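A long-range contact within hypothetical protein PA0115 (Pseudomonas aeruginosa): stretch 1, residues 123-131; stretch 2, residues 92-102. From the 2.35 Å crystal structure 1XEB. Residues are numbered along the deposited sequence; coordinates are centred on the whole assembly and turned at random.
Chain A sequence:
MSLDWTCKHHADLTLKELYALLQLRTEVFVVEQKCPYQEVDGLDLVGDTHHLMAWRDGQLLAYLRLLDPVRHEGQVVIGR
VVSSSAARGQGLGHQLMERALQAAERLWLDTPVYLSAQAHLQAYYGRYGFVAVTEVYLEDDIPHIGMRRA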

# COMPACT_ATOMS: atom_id res chain seq x y z
N ALA A 123 13.97 8.70 4.09
CA ALA A 123 14.44 9.60 3.03
C ALA A 123 13.79 9.22 1.70
O ALA A 123 13.41 10.08 0.90
CB ALA A 123 15.95 9.53 2.90
N TYR A 124 13.67 7.92 1.48
CA TYR A 124 13.07 7.39 0.27
C TYR A 124 11.73 8.05 -0.06
O TYR A 124 11.45 8.37 -1.21
CB TYR A 124 12.89 5.88 0.42
CG TYR A 124 12.21 5.21 -0.74
CD1 TYR A 124 10.82 5.16 -0.84
CD2 TYR A 124 12.97 4.59 -1.73
CE1 TYR A 124 10.19 4.52 -1.91
CE2 TYR A 124 12.35 3.95 -2.80
CZ TYR A 124 10.97 3.92 -2.89
OH TYR A 124 10.39 3.26 -3.94
N TYR A 125 10.90 8.24 0.96
CA TYR A 125 9.59 8.86 0.77
C TYR A 125 9.70 10.37 0.73
O TYR A 125 8.94 11.03 0.04
CB TYR A 125 8.65 8.44 1.91
CG TYR A 125 8.33 6.97 1.90
CD1 TYR A 125 7.45 6.44 0.96
CD2 TYR A 125 8.95 6.10 2.78
CE1 TYR A 125 7.19 5.08 0.92
CE2 TYR A 125 8.71 4.74 2.74
CZ TYR A 125 7.83 4.24 1.81
OH TYR A 125 7.62 2.87 1.75
N GLY A 126 10.66 10.91 1.47
CA GLY A 126 10.83 12.35 1.48
C GLY A 126 11.04 12.85 0.06
O GLY A 126 10.71 13.99 -0.25
N ARG A 127 11.57 11.98 -0.79
CA ARG A 127 11.81 12.35 -2.19
C ARG A 127 10.51 12.37 -2.97
O ARG A 127 10.44 12.93 -4.07
CB ARG A 127 12.82 11.39 -2.83
CG ARG A 127 14.26 11.84 -2.62
CD ARG A 127 15.13 10.72 -2.09
NE ARG A 127 16.30 11.24 -1.40
CZ ARG A 127 17.16 10.49 -0.71
NH1 ARG A 127 16.96 9.18 -0.61
NH2 ARG A 127 18.20 11.05 -0.12
N TYR A 128 9.49 11.74 -2.42
CA TYR A 128 8.19 11.73 -3.08
C TYR A 128 7.38 12.87 -2.48
O TYR A 128 6.19 13.03 -2.74
CB TYR A 128 7.49 10.40 -2.86
CG TYR A 128 7.84 9.37 -3.89
CD1 TYR A 128 7.01 9.16 -5.00
CD2 TYR A 128 8.96 8.56 -3.75
CE1 TYR A 128 7.30 8.17 -5.93
CE2 TYR A 128 9.25 7.56 -4.67
CZ TYR A 128 8.42 7.37 -5.76
OH TYR A 128 8.67 6.35 -6.65
N GLY A 129 8.05 13.66 -1.65
CA GLY A 129 7.38 14.79 -1.04
C GLY A 129 6.77 14.54 0.31
O GLY A 129 6.05 15.39 0.83
N PHE A 130 7.02 13.37 0.89
CA PHE A 130 6.46 13.08 2.20
C PHE A 130 7.35 13.69 3.28
O PHE A 130 8.56 13.77 3.13
CB PHE A 130 6.35 11.57 2.41
CG PHE A 130 5.20 10.93 1.67
CD1 PHE A 130 3.96 10.78 2.28
CD2 PHE A 130 5.37 10.46 0.37
CE1 PHE A 130 2.89 10.17 1.60
CE2 PHE A 130 4.33 9.86 -0.32
CZ PHE A 130 3.08 9.71 0.30
N VAL A 131 6.72 14.15 4.37
CA VAL A 131 7.45 14.74 5.49
C VAL A 131 6.97 14.07 6.78
O VAL A 131 5.80 13.71 6.89
CB VAL A 131 7.21 16.27 5.59
CG1 VAL A 131 7.94 16.85 6.81
CG2 VAL A 131 7.70 16.96 4.32
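Stretch 2 92-102: LGHQLMERALQ

Stretch 2 is helical from Leu92 to Gln102. Its i to i+4 backbone hydrogen bonds run unbroken. It lies against a segment that passes from a helix begun earlier in the chain, through a type I turn from Gly126 to Gly129, to a strand that continues later. The helix runs in roughly the same direction as the path from Tyr124 to Phe130. The nearest CA atoms across the contact are Tyr128 CA and Met97 CA, 8.3 Å apart, so side chains fill the gap. Together the two stretches bury 402 Å².

Leu92 points away and makes no contact. Gly93 lies under the tip of Tyr124, with its C atom 3.6 Å from Tyr124 OH. A CB on Gly93 would be tight, 3.1 Å from that same hydroxyl. His94 provides the polar contact. His94 ND1 and Tyr128 OH form a hydrogen bond of 2.8 Å, in which either could be the donor. The two rings meet rim to rim. The Tyr124 ring is near parallel to the imidazole but slid aside, and Tyr124 OH sits over a face of the His94 ring, 3.6 Å from His94 ND1.

Gln95 points away, and Leu96 points sideways without contact. Met97, a selenomethionine, points toward stretch 1 and covers one face of the Tyr128 ring. Met97 CG is 3.5 Å from the ring centroid of Tyr128, a CH-pi contact. Its selenium meets the edge of the Tyr125 ring, with Met97 SE 4.2 Å from Tyr125 CE1.

Glu98 points sideways, and the end of its side chain leads off from stretch 1. Arg99 and Ala100 are out of reach. Leu101 points toward stretch 1 again. Leu101 CD2 is 3.7 Å from Tyr128 CD1, and Leu101 CD1 is 4.5 Å from Phe130 CZ. Gln102 makes no contact.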

# COMPACT_ATOMS: atom_id res chain seq x y z
N LEU A 92 9.92 -1.94 -8.81
CA LEU A 92 8.47 -2.01 -8.73
C LEU A 92 8.00 -0.99 -7.71
O LEU A 92 6.92 -0.41 -7.84
CB LEU A 92 8.00 -3.41 -8.33
CG LEU A 92 7.56 -4.32 -9.49
CD1 LEU A 92 7.35 -5.74 -8.99
CD2 LEU A 92 6.29 -3.78 -10.12
N GLY A 93 8.82 -0.78 -6.68
CA GLY A 93 8.49 0.19 -5.66
C GLY A 93 8.17 1.56 -6.24
O GLY A 93 7.17 2.19 -5.87
N HIS A 94 9.01 2.03 -7.16
CA HIS A 94 8.79 3.33 -7.79
C HIS A 94 7.53 3.33 -8.67
O HIS A 94 6.82 4.35 -8.76
CB HIS A 94 10.02 3.75 -8.61
CG HIS A 94 11.20 4.15 -7.78
ND1 HIS A 94 11.15 5.17 -6.85
CD2 HIS A 94 12.46 3.66 -7.73
CE1 HIS A 94 12.33 5.29 -6.27
NE2 HIS A 94 13.14 4.39 -6.78
N GLN A 95 7.24 2.21 -9.32
CA GLN A 95 6.05 2.13 -10.17
C GLN A 95 4.77 2.14 -9.32
O GLN A 95 3.75 2.72 -9.71
CB GLN A 95 6.10 0.87 -11.03
CG GLN A 95 7.34 0.81 -11.92
CD GLN A 95 7.41 -0.47 -12.75
OE1 GLN A 95 6.57 -0.71 -13.64
NE2 GLN A 95 8.41 -1.30 -12.47
N LEU A 96 4.85 1.52 -8.14
CA LEU A 96 3.72 1.47 -7.22
C LEU A 96 3.43 2.88 -6.72
O LEU A 96 2.33 3.41 -6.88
CB LEU A 96 4.04 0.56 -6.04
CG LEU A 96 3.97 -0.95 -6.29
CD1 LEU A 96 4.87 -1.67 -5.31
CD2 LEU A 96 2.53 -1.42 -6.17
N MSE A 97 4.45 3.50 -6.13
CA MSE A 97 4.31 4.84 -5.60
C MSE A 97 3.81 5.82 -6.66
O MSE A 97 2.98 6.69 -6.36
CB MSE A 97 5.65 5.32 -5.05
CG MSE A 97 5.51 6.27 -3.86
SE MSE A 97 4.55 5.46 -2.37
CE MSE A 97 4.93 3.60 -2.70
N GLU A 98 4.31 5.70 -7.89
CA GLU A 98 3.89 6.59 -8.95
C GLU A 98 2.42 6.42 -9.26
O GLU A 98 1.69 7.40 -9.37
CB GLU A 98 4.70 6.37 -10.23
CG GLU A 98 4.29 7.34 -11.36
CD GLU A 98 4.62 6.85 -12.76
OE1 GLU A 98 3.86 7.18 -13.69
OE2 GLU A 98 5.65 6.16 -12.94
N ARG A 99 1.97 5.18 -9.42
CA ARG A 99 0.56 4.95 -9.73
C ARG A 99 -0.35 5.23 -8.55
O ARG A 99 -1.49 5.64 -8.73
CB ARG A 99 0.35 3.52 -10.23
CG ARG A 99 0.81 3.32 -11.65
CD ARG A 99 1.09 1.85 -11.95
NE ARG A 99 1.80 1.67 -13.22
CZ ARG A 99 1.22 1.74 -14.42
NH1 ARG A 99 -0.09 1.98 -14.53
NH2 ARG A 99 1.95 1.53 -15.52
N ALA A 100 0.16 5.03 -7.34
CA ALA A 100 -0.63 5.28 -6.15
C ALA A 100 -0.93 6.77 -6.06
O ALA A 100 -2.07 7.17 -5.84
CB ALA A 100 0.11 4.82 -4.91
N LEU A 101 0.10 7.58 -6.22
CA LEU A 101 -0.06 9.03 -6.15
C LEU A 101 -1.04 9.50 -7.22
O LEU A 101 -1.86 10.39 -6.98
CB LEU A 101 1.30 9.71 -6.31
CG LEU A 101 1.88 10.26 -4.99
CD1 LEU A 101 1.23 9.60 -3.78
CD2 LEU A 101 3.38 10.06 -4.97
N GLN A 102 -0.96 8.89 -8.40
CA GLN A 102 -1.83 9.24 -9.51
C GLN A 102 -3.27 8.82 -9.23
O GLN A 102 -4.21 9.50 -9.63
CB GLN A 102 -1.36 8.56 -10.79
CG GLN A 102 -2.33 8.75 -11.93
CD GLN A 102 -1.85 8.13 -13.21
OE1 GLN A 102 -1.77 6.90 -13.34
NE2 GLN A 102 -1.52 8.98 -14.17
O HOH W 1 11.83 0.85 -5.98